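Local coordinates for protein cellulose 1,4-beta-cellobiosidase (Thermobifida fusca, PDB 4JJJ) that probably hydrolyses cellulose to release cellobiose, as a family 48 glycoside hydrolase whose catalytic domain makes up this chain, at residues A331-A334 with L335-P339. The protein carries 1 engineered substitution. Sequence-based numbering, arbitrary orientation.
Sequences AAYA and LSQVP
Tyr-333 sets its ring against Gln-337 and Val-338 at the C-terminal end of helix 329-337. With CG anti to the backbone N (chi1 163°), the ring runs toward the helix end, where CE1 and CE2 meet different partners, both obliquely. In one of the two conformers of Gln-337, CE1 lies 3.7 Å from its OE1; the two side chains cross at about a right angle, with the amide plane turned 58° from the ring. CE2 touches CG2 of Val-338 at 4.0 Å. A long side chain with a polar end suits Gln-337, which is exposed, whereas branched Val-338 turns inward. Cut back to an alanine, position 333 would probably leave a gap beside Val-338 CG2 and take from the glutamine chain its aromatic neighbour.

The last turn of this helix, consistent with a place in the (alpha/alpha)6 barrel of family 48, closes with Val-338 N, from the first residue to leave helical geometry, bonded to Ala-334 O at 3.0 Å. Ser-336 binds back to the preceding turn: chi1 of 64° brings its buried OG within 2.7 Å of Ala-332 O, to which it gives its proton. That carbonyl also accepts Ser-336 N, the two donors coming from opposite faces of its plane. Small Ala-332 lets Trp-352 and Phe-356 of helix 348-365 pack close, while Phe-234 of helix 223-242 covers Tyr-333, Ala-334 and Val-338. Beyond Val-338 lies a bound zinc ion, held by His-237 and Glu-340.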
ATOM      1  N   ALA A 331       9.680  -1.609  11.188  1.00  5.58           N
ATOM      2  CA  ALA A 331       8.516  -1.256  11.991  1.00  5.30           C
ATOM      3  C   ALA A 331       8.237  -2.312  13.080  1.00  5.71           C
ATOM      4  O   ALA A 331       7.878  -1.921  14.202  1.00  5.35           O
ATOM      5  CB  ALA A 331       7.316  -1.003  11.137  1.00  5.68           C
ATOM      6  N   ALA A 332       8.338  -3.596  12.721  1.00  5.98           N
ATOM      7  CA  ALA A 332       8.068  -4.679  13.698  1.00  6.51           C
ATOM      8  C   ALA A 332       9.086  -4.691  14.839  1.00  6.24           C
ATOM      9  O   ALA A 332       8.711  -4.830  16.024  1.00  6.52           O
ATOM     10  CB  ALA A 332       7.944  -6.005  13.031  1.00  6.11           C
ATOM     11  N   TYR A 333      10.340  -4.421  14.467  1.00  6.29           N
ATOM     12  CA  TYR A 333      11.410  -4.313  15.477  1.00  6.75           C
ATOM     13  C   TYR A 333      11.050  -3.145  16.360  1.00  6.30           C
ATOM     14  O   TYR A 333      11.163  -3.257  17.617  1.00  7.47           O
ATOM     15  CB  TYR A 333      12.737  -4.019  14.729  1.00  7.02           C
ATOM     16  CG  TYR A 333      13.789  -3.477  15.688  1.00  7.07           C
ATOM     17  CD1 TYR A 333      14.434  -4.342  16.508  1.00  8.06           C
ATOM     18  CD2 TYR A 333      14.147  -2.181  15.645  1.00  8.34           C
ATOM     19  CE1 TYR A 333      15.458  -3.860  17.348  1.00  8.64           C
ATOM     20  CE2 TYR A 333      15.080  -1.689  16.532  1.00  8.26           C
ATOM     21  CZ  TYR A 333      15.677  -2.561  17.353  1.00  8.57           C
ATOM     22  OH  TYR A 333      16.695  -2.075  18.221  1.00 12.41           O
ATOM     23  N   ALA A 334      10.702  -1.991  15.798  1.00  5.86           N
ATOM     24  CA  ALA A 334      10.422  -0.760  16.590  1.00  6.59           C
ATOM     25  C   ALA A 334       9.284  -1.009  17.554  1.00  6.77           C
ATOM     26  O   ALA A 334       9.403  -0.636  18.767  1.00  7.52           O
ATOM     27  CB  ALA A 334      10.161   0.465  15.727  1.00  6.46           C
ATOM     28  N   LEU A 335       8.203  -1.509  17.050  1.00  6.51           N
ATOM     29  CA  LEU A 335       6.964  -1.693  17.865  1.00  6.21           C
ATOM     30  C   LEU A 335       7.174  -2.729  18.971  1.00  6.53           C
ATOM     31  O   LEU A 335       6.549  -2.641  20.045  1.00  8.04           O
ATOM     32  CB  LEU A 335       5.760  -2.023  17.021  1.00  6.00           C
ATOM     33  CG  LEU A 335       5.247  -0.914  16.136  1.00  6.06           C
ATOM     34  CD1 LEU A 335       4.389  -1.514  15.027  1.00  6.89           C
ATOM     35  CD2 LEU A 335       4.444   0.133  16.947  1.00  6.75           C
ATOM     36  N   SER A 336       7.989  -3.714  18.704  1.00  7.00           N
ATOM     37  CA  SER A 336       8.286  -4.784  19.689  1.00  7.24           C
ATOM     38  C   SER A 336       9.392  -4.434  20.680  1.00  7.19           C
ATOM     39  O   SER A 336       9.311  -4.852  21.845  1.00  9.01           O
ATOM     40  CB  SER A 336       8.538  -6.125  19.030  1.00  7.51           C
ATOM     41  OG  SER A 336       9.662  -6.177  18.211  1.00  7.44           O
ATOM     42  N   GLN A 337      10.383  -3.649  20.277  0.50  9.01           N
ATOM     43  CA  GLN A 337      11.590  -3.452  21.096  0.50  9.10           C
ATOM     44  C   GLN A 337      12.050  -2.059  21.482  0.50  9.82           C
ATOM     45  O   GLN A 337      12.966  -1.940  22.307  0.50 11.21           O
ATOM     46  CB  GLN A 337      12.779  -4.085  20.407  0.50  9.96           C
ATOM     47  CG  GLN A 337      12.690  -5.581  20.414  0.50 11.05           C
ATOM     48  CD  GLN A 337      14.037  -6.275  20.076  0.50 12.69           C
ATOM     49  OE1 GLN A 337      15.121  -5.823  20.486  0.50 15.52           O
ATOM     50  NE2 GLN A 337      13.964  -7.334  19.330  0.50 14.45           N
ATOM     51  N   VAL A 338      11.417  -1.023  20.939  1.00  8.73           N
ATOM     52  CA  VAL A 338      11.791   0.373  21.246  1.00 10.45           C
ATOM     53  C   VAL A 338      10.767   0.974  22.151  1.00 10.10           C
ATOM     54  O   VAL A 338       9.560   1.071  21.846  1.00  9.84           O
ATOM     55  CB  VAL A 338      11.854   1.174  19.951  1.00  9.92           C
ATOM     56  CG1 VAL A 338      12.166   2.596  20.254  1.00 10.92           C
ATOM     57  CG2 VAL A 338      12.944   0.624  19.045  1.00 11.60           C
ATOM     58  N   PRO A 339      11.160   1.298  23.373  1.00 11.94           N
ATOM     59  CA  PRO A 339      10.043   1.652  24.370  1.00 12.21           C
ATOM     60  C   PRO A 339       9.113   2.763  23.974  1.00 12.69           C
ATOM     61  O   PRO A 339       7.917   2.693  24.303  1.00 12.72           O
ATOM     62  CB  PRO A 339      10.827   1.992  25.664  1.00 12.89           C
ATOM     63  CG  PRO A 339      12.104   1.232  25.511  1.00 15.17           C
ATOM     64  CD  PRO A 339      12.476   1.112  24.027  1.00 12.65           C
TER